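Lipoteichoic acid primase (Listeria monocytogenes, PDB 4UOP) is a sulfatase-family enzyme whose extracellular catalytic domain, an alpha/beta fold around a central mixed sheet, holds a bound magnesium ion. Local coordinates at residues F52-G57 with L321-M326; S104-A109 with S159-D164; M346-I351 with D362-S367. All coordinates share one frame; numbering follows the deposited sequence.

Interaction 1 of 3, residues F52-G57 with L321-M326; sequences FGAAKG and LHYPGM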
loop_
_atom_site.group_PDB
_atom_site.type_symbol
_atom_site.label_atom_id
_atom_site.label_comp_id
_atom_site.label_asym_id
_atom_site.label_seq_id
_atom_site.Cartn_x
_atom_site.Cartn_y
_atom_site.Cartn_z
ATOM N N PHE B 52 33.054 -6.480 18.191
ATOM C CA PHE B 52 33.237 -7.288 17.006
ATOM C C PHE B 52 33.655 -8.699 17.401
ATOM O O PHE B 52 34.666 -8.890 18.078
ATOM C CB PHE B 52 34.267 -6.667 16.052
ATOM C CG PHE B 52 34.469 -7.471 14.811
ATOM C CD1 PHE B 52 33.510 -7.469 13.808
ATOM C CD2 PHE B 52 35.595 -8.281 14.659
ATOM C CE1 PHE B 52 33.667 -8.239 12.677
ATOM C CE2 PHE B 52 35.760 -9.046 13.517
ATOM C CZ PHE B 52 34.794 -9.027 12.527
ATOM N N GLY B 53 32.839 -9.684 17.040
ATOM C CA GLY B 53 33.126 -11.063 17.408
ATOM C C GLY B 53 33.020 -11.344 18.894
ATOM O O GLY B 53 33.540 -12.342 19.366
ATOM N N ALA B 54 32.317 -10.496 19.639
ATOM C CA ALA B 54 32.054 -10.773 21.056
ATOM C C ALA B 54 31.280 -12.085 21.212
ATOM O O ALA B 54 31.372 -12.753 22.251
ATOM C CB ALA B 54 31.275 -9.649 21.693
ATOM N N ALA B 55 30.538 -12.454 20.170
ATOM C CA ALA B 55 29.832 -13.732 20.139
ATOM C C ALA B 55 30.270 -14.556 18.930
ATOM O O ALA B 55 29.465 -15.259 18.318
ATOM C CB ALA B 55 28.327 -13.490 20.113
ATOM N N LYS B 56 31.550 -14.476 18.568
ATOM C CA LYS B 56 32.083 -15.282 17.466
ATOM C C LYS B 56 31.769 -16.760 17.761
ATOM O O LYS B 56 32.008 -17.233 18.869
ATOM C CB LYS B 56 33.596 -15.073 17.334
ATOM C CG LYS B 56 34.280 -15.898 16.254
ATOM C CD LYS B 56 34.146 -15.262 14.884
ATOM C CE LYS B 56 34.769 -16.125 13.799
ATOM N NZ LYS B 56 34.513 -15.564 12.438
ATOM N N GLY B 57 31.195 -17.456 16.781
ATOM C CA GLY B 57 30.932 -18.884 16.881
ATOM C C GLY B 57 29.701 -19.308 17.667
ATOM O O GLY B 57 29.433 -20.504 17.816
ATOM N N LEU B 321 18.487 -7.592 23.229
ATOM C CA LEU B 321 19.589 -8.359 22.715
ATOM C C LEU B 321 20.400 -8.955 23.848
ATOM O O LEU B 321 20.811 -8.251 24.779
ATOM C CB LEU B 321 20.483 -7.490 21.827
ATOM C CG LEU B 321 21.628 -8.316 21.208
ATOM C CD1 LEU B 321 21.688 -8.196 19.690
ATOM C CD2 LEU B 321 22.937 -7.901 21.842
ATOM N N HIS B 322 20.621 -10.258 23.749
ATOM C CA HIS B 322 21.438 -11.009 24.694
ATOM C C HIS B 322 22.605 -11.626 23.941
ATOM O O HIS B 322 22.448 -12.075 22.803
ATOM C CB HIS B 322 20.597 -12.109 25.347
ATOM C CG HIS B 322 21.382 -13.313 25.788
ATOM N ND1 HIS B 322 22.005 -13.384 27.017
ATOM C CD2 HIS B 322 21.640 -14.489 25.170
ATOM C CE1 HIS B 322 22.629 -14.543 27.127
ATOM N NE2 HIS B 322 22.423 -15.234 26.019
ATOM N N TYR B 323 23.779 -11.637 24.567
ATOM C CA TYR B 323 24.851 -12.514 24.101
ATOM C C TYR B 323 25.663 -12.994 25.284
ATOM O O TYR B 323 25.748 -12.289 26.300
ATOM C CB TYR B 323 25.719 -11.852 23.019
ATOM C CG TYR B 323 26.521 -10.648 23.449
ATOM C CD1 TYR B 323 27.792 -10.786 24.009
ATOM C CD2 TYR B 323 26.034 -9.363 23.250
ATOM C CE1 TYR B 323 28.539 -9.668 24.384
ATOM C CE2 TYR B 323 26.766 -8.247 23.622
ATOM C CZ TYR B 323 28.018 -8.400 24.179
ATOM O OH TYR B 323 28.721 -7.273 24.549
ATOM N N PRO B 324 26.248 -14.188 25.167
ATOM C CA PRO B 324 26.973 -14.749 26.318
ATOM C C PRO B 324 28.160 -13.888 26.762
ATOM O O PRO B 324 28.936 -13.415 25.925
ATOM C CB PRO B 324 27.463 -16.107 25.807
ATOM C CG PRO B 324 26.614 -16.410 24.616
ATOM C CD PRO B 324 26.319 -15.077 23.992
ATOM N N GLY B 325 28.284 -13.695 28.068
ATOM C CA GLY B 325 29.389 -12.929 28.627
ATOM C C GLY B 325 29.291 -11.434 28.397
ATOM O O GLY B 325 30.302 -10.734 28.456
ATOM N N MET B 326 28.086 -10.936 28.109
ATOM C CA MET B 326 27.868 -9.495 28.002
ATOM C C MET B 326 28.178 -8.842 29.349
ATOM O O MET B 326 27.686 -9.292 30.381
ATOM C CB MET B 326 26.411 -9.209 27.620
ATOM C CG MET B 326 25.994 -7.743 27.758
ATOM S SD MET B 326 24.237 -7.517 27.455
ATOM C CE MET B 326 24.151 -7.952 25.730
HETATM O O HOH W 1 29.799 -14.521 23.651
#
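A type II beta turn from Y323 to M326 follows strand 319-322 of the central mixed sheet, and the loop before strand 59-65 packs against it where A54 and A55 meet Y323. The backbones come nearest at A55 and Y323, whose CA atoms are 6.5 Å apart. A54 CB touches Y323 CE1 at 3.8 Å and approaches the ring obliquely. A55 CB lies 4.2 Å from Y323 CB. The tyrosine CG sits between its backbone N and carbonyl carbon (chi1 65°). This turns the ring back over the turn, where M326 CB lies above the centre of one face, 3.8 Å from the plane. L321 CD2 meets the ring at its edge, in plane. The turn is closed by M326 N bonding to Y323 O at 3.3 Å, and G325 takes the positive phi expected at its third position.

The polar link between the segments is a water. It donates to A54 O and to P324 O, each at 2.7 Å, and so joins two carbonyls that could not bond to each other. Y323 also packs on V278 of strand 277-283, M94 of strand 94-100 and L348 of helix 341-348. A55 shares V278 with it. The contact therefore lies between the central sheet and the end of that helix.

Interaction 2 of 3, residues S104-A109 with S159-D164; sequences SKSNTA and SFYNRD. With MG (magnesium ion), chain J.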
loop_
_atom_site.group_PDB
_atom_site.type_symbol
_atom_site.label_atom_id
_atom_site.label_comp_id
_atom_site.label_asym_id
_atom_site.label_seq_id
_atom_site.Cartn_x
_atom_site.Cartn_y
_atom_site.Cartn_z
ATOM N N SER B 104 5.551 -1.589 5.712
ATOM C CA SER B 104 4.791 -0.933 4.670
ATOM C C SER B 104 3.411 -1.604 4.523
ATOM O O SER B 104 2.671 -1.687 5.500
ATOM C CB SER B 104 5.613 -1.014 3.377
ATOM O OG SER B 104 4.942 -0.353 2.354
ATOM N N LYS B 105 3.097 -2.112 3.327
ATOM C CA LYS B 105 1.768 -2.623 2.985
ATOM C C LYS B 105 1.389 -3.899 3.727
ATOM O O LYS B 105 0.233 -4.107 4.099
ATOM C CB LYS B 105 1.737 -2.964 1.472
ATOM C CG LYS B 105 1.060 -1.929 0.595
ATOM C CD LYS B 105 1.195 -2.233 -0.912
ATOM C CE LYS B 105 -0.076 -2.905 -1.450
ATOM N NZ LYS B 105 0.082 -3.694 -2.711
ATOM N N SER B 106 2.366 -4.772 3.908
ATOM C CA SER B 106 2.131 -6.084 4.509
ATOM C C SER B 106 2.963 -6.213 5.785
ATOM O O SER B 106 4.073 -6.726 5.766
ATOM C CB SER B 106 2.495 -7.162 3.494
ATOM O OG SER B 106 2.095 -8.441 3.949
ATOM N N ASN B 107 2.411 -5.751 6.898
ATOM C CA ASN B 107 3.252 -5.396 8.038
ATOM C C ASN B 107 4.179 -6.514 8.577
ATOM O O ASN B 107 5.396 -6.322 8.648
ATOM C CB ASN B 107 2.447 -4.707 9.137
ATOM C CG ASN B 107 1.180 -5.446 9.512
ATOM O OD1 ASN B 107 0.987 -6.615 9.174
ATOM N ND2 ASN B 107 0.303 -4.748 10.245
ATOM N N THR B 108 3.623 -7.681 8.894
ATOM C CA THR B 108 4.422 -8.782 9.409
ATOM C C THR B 108 5.523 -9.211 8.415
ATOM O O THR B 108 6.674 -9.367 8.795
ATOM C CB THR B 108 3.566 -10.007 9.762
ATOM O OG1 THR B 108 2.470 -9.611 10.596
ATOM C CG2 THR B 108 4.411 -11.044 10.493
ATOM N N ALA B 109 5.138 -9.384 7.150
ATOM C CA ALA B 109 6.073 -9.769 6.108
ATOM C C ALA B 109 7.107 -8.685 5.822
ATOM O O ALA B 109 8.255 -9.001 5.502
ATOM C CB ALA B 109 5.336 -10.161 4.841
ATOM N N SER B 159 2.171 -20.588 2.465
ATOM C CA SER B 159 1.593 -19.848 1.330
ATOM C C SER B 159 1.308 -18.364 1.663
ATOM O O SER B 159 1.325 -17.516 0.769
ATOM C CB SER B 159 0.306 -20.521 0.837
ATOM O OG SER B 159 -0.660 -20.580 1.869
ATOM N N PHE B 160 1.043 -18.051 2.935
ATOM C CA PHE B 160 0.784 -16.659 3.355
ATOM C C PHE B 160 1.959 -15.744 3.004
ATOM O O PHE B 160 3.112 -16.029 3.353
ATOM C CB PHE B 160 0.586 -16.537 4.872
ATOM C CG PHE B 160 -0.826 -16.608 5.360
ATOM C CD1 PHE B 160 -1.384 -17.832 5.717
ATOM C CD2 PHE B 160 -1.560 -15.450 5.584
ATOM C CE1 PHE B 160 -2.674 -17.909 6.228
ATOM C CE2 PHE B 160 -2.846 -15.516 6.098
ATOM C CZ PHE B 160 -3.404 -16.749 6.418
ATOM N N TYR B 161 1.644 -14.640 2.339
ATOM C CA TYR B 161 2.630 -13.638 1.918
ATOM C C TYR B 161 3.755 -14.209 1.051
ATOM O O TYR B 161 4.844 -13.632 0.994
ATOM C CB TYR B 161 3.247 -12.921 3.135
ATOM C CG TYR B 161 2.261 -12.567 4.226
ATOM C CD1 TYR B 161 1.091 -11.872 3.939
ATOM C CD2 TYR B 161 2.505 -12.927 5.548
ATOM C CE1 TYR B 161 0.188 -11.553 4.942
ATOM C CE2 TYR B 161 1.612 -12.603 6.564
ATOM C CZ TYR B 161 0.453 -11.925 6.257
ATOM O OH TYR B 161 -0.422 -11.609 7.282
ATOM N N ASN B 162 3.491 -15.326 0.379
ATOM C CA ASN B 162 4.473 -15.940 -0.501
ATOM C C ASN B 162 5.724 -16.424 0.264
ATOM O O ASN B 162 6.807 -16.482 -0.305
ATOM C CB ASN B 162 4.871 -14.949 -1.598
ATOM C CG ASN B 162 5.532 -15.612 -2.786
ATOM O OD1 ASN B 162 5.105 -16.667 -3.224
ATOM N ND2 ASN B 162 6.571 -14.981 -3.328
ATOM N N ARG B 163 5.562 -16.788 1.532
ATOM C CA ARG B 163 6.701 -17.209 2.365
ATOM C C ARG B 163 7.412 -18.451 1.812
ATOM O O ARG B 163 8.644 -18.554 1.905
ATOM C CB ARG B 163 6.275 -17.465 3.813
ATOM C CG ARG B 163 6.234 -16.208 4.661
ATOM C CD ARG B 163 5.432 -16.439 5.936
ATOM N NE ARG B 163 5.506 -15.293 6.855
ATOM C CZ ARG B 163 4.534 -14.953 7.711
ATOM N NH1 ARG B 163 3.398 -15.651 7.778
ATOM N NH2 ARG B 163 4.679 -13.902 8.507
ATOM N N ASP B 164 6.641 -19.367 1.227
ATOM C CA ASP B 164 7.205 -20.598 0.660
ATOM C C ASP B 164 8.130 -20.353 -0.545
ATOM O O ASP B 164 8.965 -21.195 -0.852
ATOM C CB ASP B 164 6.116 -21.635 0.343
ATOM C CG ASP B 164 5.045 -21.128 -0.596
ATOM O OD1 ASP B 164 5.166 -20.007 -1.148
ATOM O OD2 ASP B 164 4.056 -21.880 -0.775
HETATM MG MG MG J . 2.284 -8.665 12.460
HETATM O O HOH W 2 0.273 -8.500 11.544
HETATM O O HOH W 3 0.706 -11.289 9.804
#
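The two backbones are nearest at A109 and Y161, with CA atoms 6.7 Å apart, close to where helices 107-117 and 163-169 begin. Y161 reaches across to the first helix. Its CB meets A109 CB at 3.9 Å. S106 OG approaches the Y161 ring obliquely and lies 3.6 Å from Y161 CD1. R163 runs out extended from CG to NE and brings its guanidinium to the edge of the Y161 ring, so that the ring edge points at the guanidinium face. Y161 CD2 stands 3.5 Å above the guanidinium plane, over its centre. At the guanidinium edge, near its plane, T108 CG2 comes to 3.5 Å from R163 NH2. The polar end of R163 is held from the next turn of helix 107-117, where NH2 forms a salt bridge with E112.

T108 uses its two branches differently. With chi1 at -51°, CG2 is anti to the backbone N and faces R163, while OG1 lies beside the N and binds the magnesium ion at 2.1 Å. E66, D284 and H285 bind the same ion, and a water ligand donates to N107 OD1. A second water lies 2.6 Å from T108 OG1 and 2.8 Å from Y161 OH, so the phenol is linked to the metal ligand through a water that does not bind the ion. N107 ND2 bonds to D244 of the second subunit, which places the subunit interface beside the site.

T108 OG1 is thus held by the metal and one water, while its CG2 packs against an arginine whose charge is paired with E112. R163 and Y161 both lie close around a metal ligand, one by direct contact and one through the water.

Interaction 3 of 3, residues M346-I351 with D362-S367; sequences MNLLGI and DILNSS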
loop_
_atom_site.group_PDB
_atom_site.type_symbol
_atom_site.label_atom_id
_atom_site.label_comp_id
_atom_site.label_asym_id
_atom_site.label_seq_id
_atom_site.Cartn_x
_atom_site.Cartn_y
_atom_site.Cartn_z
ATOM N N MET B 346 25.635 -9.158 12.734
ATOM C CA MET B 346 26.822 -9.639 12.038
ATOM C C MET B 346 28.084 -9.154 12.763
ATOM O O MET B 346 29.057 -9.908 12.881
ATOM C CB MET B 346 26.843 -9.191 10.576
ATOM C CG MET B 346 25.726 -9.750 9.700
ATOM S SD MET B 346 25.568 -11.562 9.681
ATOM C CE MET B 346 24.440 -11.829 11.054
ATOM N N ASN B 347 28.067 -7.921 13.263
ATOM C CA ASN B 347 29.201 -7.431 14.046
ATOM C C ASN B 347 29.452 -8.278 15.305
ATOM O O ASN B 347 30.587 -8.683 15.591
ATOM C CB ASN B 347 29.020 -5.950 14.392
ATOM C CG ASN B 347 30.129 -5.421 15.285
ATOM O OD1 ASN B 347 31.275 -5.264 14.842
ATOM N ND2 ASN B 347 29.814 -5.165 16.536
ATOM N N LEU B 348 28.397 -8.559 16.069
ATOM C CA LEU B 348 28.547 -9.383 17.261
ATOM C C LEU B 348 29.092 -10.782 16.943
ATOM O O LEU B 348 29.904 -11.338 17.706
ATOM C CB LEU B 348 27.202 -9.504 18.003
ATOM C CG LEU B 348 26.699 -8.219 18.638
ATOM C CD1 LEU B 348 25.269 -8.402 19.137
ATOM C CD2 LEU B 348 27.595 -7.811 19.795
ATOM N N LEU B 349 28.636 -11.351 15.830
ATOM C CA LEU B 349 29.042 -12.691 15.429
ATOM C C LEU B 349 30.434 -12.712 14.771
ATOM O O LEU B 349 30.922 -13.774 14.434
ATOM C CB LEU B 349 28.003 -13.295 14.487
ATOM C CG LEU B 349 26.634 -13.613 15.126
ATOM C CD1 LEU B 349 25.659 -14.097 14.061
ATOM C CD2 LEU B 349 26.745 -14.622 16.244
ATOM N N GLY B 350 31.044 -11.539 14.592
ATOM C CA GLY B 350 32.383 -11.433 14.002
ATOM C C GLY B 350 32.416 -11.757 12.531
ATOM O O GLY B 350 33.378 -12.342 12.047
ATOM N N ILE B 351 31.339 -11.434 11.823
ATOM C CA ILE B 351 31.229 -11.752 10.425
ATOM C C ILE B 351 31.354 -10.473 9.602
ATOM O O ILE B 351 30.638 -9.510 9.815
ATOM C CB ILE B 351 29.914 -12.496 10.134
ATOM C CG1 ILE B 351 29.984 -13.898 10.753
ATOM C CG2 ILE B 351 29.650 -12.571 8.634
ATOM C CD1 ILE B 351 28.679 -14.659 10.759
ATOM N N ASP B 362 24.959 -0.732 11.946
ATOM C CA ASP B 362 25.318 -1.365 13.204
ATOM C C ASP B 362 25.024 -0.381 14.337
ATOM O O ASP B 362 25.744 0.588 14.555
ATOM C CB ASP B 362 26.785 -1.785 13.172
ATOM C CG ASP B 362 27.288 -2.345 14.487
ATOM O OD1 ASP B 362 26.513 -2.485 15.462
ATOM O OD2 ASP B 362 28.495 -2.659 14.545
ATOM N N ILE B 363 23.960 -0.640 15.092
ATOM C CA ILE B 363 23.534 0.347 16.067
ATOM C C ILE B 363 24.434 0.417 17.305
ATOM O O ILE B 363 24.366 1.387 18.046
ATOM C CB ILE B 363 22.065 0.161 16.487
ATOM C CG1 ILE B 363 21.864 -1.098 17.300
ATOM C CG2 ILE B 363 21.154 0.176 15.256
ATOM C CD1 ILE B 363 20.512 -1.107 18.003
ATOM N N LEU B 364 25.269 -0.589 17.531
ATOM C CA LEU B 364 26.176 -0.547 18.680
ATOM C C LEU B 364 27.484 0.184 18.365
ATOM O O LEU B 364 28.331 0.343 19.248
ATOM C CB LEU B 364 26.466 -1.954 19.194
ATOM C CG LEU B 364 25.239 -2.771 19.630
ATOM C CD1 LEU B 364 25.673 -4.137 20.109
ATOM C CD2 LEU B 364 24.459 -2.040 20.696
ATOM N N ASN B 365 27.653 0.619 17.126
ATOM C CA ASN B 365 28.870 1.329 16.721
ATOM C C ASN B 365 28.616 2.646 16.010
ATOM O O ASN B 365 29.457 3.142 15.265
ATOM C CB ASN B 365 29.739 0.407 15.888
ATOM C CG ASN B 365 30.522 -0.531 16.750
ATOM O OD1 ASN B 365 31.419 -0.107 17.478
ATOM N ND2 ASN B 365 30.146 -1.805 16.743
ATOM N N SER B 366 27.470 3.224 16.286
ATOM C CA SER B 366 27.132 4.544 15.783
ATOM C C SER B 366 26.360 5.255 16.863
ATOM O O SER B 366 25.897 4.635 17.827
ATOM C CB SER B 366 26.318 4.426 14.496
ATOM O OG SER B 366 25.156 3.641 14.692
ATOM N N SER B 367 26.257 6.569 16.741
ATOM C CA SER B 367 25.524 7.356 17.720
ATOM C C SER B 367 24.514 8.299 17.107
ATOM O O SER B 367 23.731 8.877 17.849
ATOM C CB SER B 367 26.481 8.143 18.616
ATOM O OG SER B 367 27.050 7.277 19.583
HETATM O O HOH W 4 27.079 -4.875 16.909
#
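The carboxylate of D362 has N347 CG on one side of its plane, 3.3 Å from D362 OD2 in a packing contact, and L364 N and N365 ND2 on the other. The amide of N347 is turned 43° from it, the side chains crossing at about a right angle. The amide of N365 stands nearly perpendicular to that of N347, at 83°. N365 ND2 reaches D362 OD2 at 2.9 Å, with OD2 close to the amide plane of N365. L364 N bonds to D362 OD1. This last bond makes an Asx turn, and the two together fix the rotation of the carboxylate.

A water bridges the segments. It accepts from N347 ND2 at 2.8 Å and donates to D362 OD1. N347 ND2 also bonds to D50 O, and N365 OD1 accepts from D50 N, so both amides are tied to the loop before strand 59-65. N347 belongs to the last turn of helix 341-348, which ends in a Schellman motif. There G350 has positive phi, and I351 N bonds back to M346 O. Beside the polar cluster, L348 CD2 meets L364 CD1 at 4.2 Å, the two side chains crossing steeply. The side chain of L364 also lies near a bound pentaethylene glycol.

In the fold
Interactions 1 and 3 are neighbours, with centres 11 Å apart. The 52-57 loop joins them: G53 N and A55 N probably bond to N347 O and L348 O at the end of helix 341-348. Interaction 2 lies across the centre of the chain. Its centre is 31 Å from that of interaction 1 and 28 Å from that of interaction 3. Along the chain it is nested inside the loop closed by interaction 1, and interaction 3 follows both. Interaction 1 rests on the central mixed sheet, whereas interaction 2 joins two helix starts at the magnesium site. Interactions 1 and 3 thus pack one flank of the catalytic domain, far from the metal.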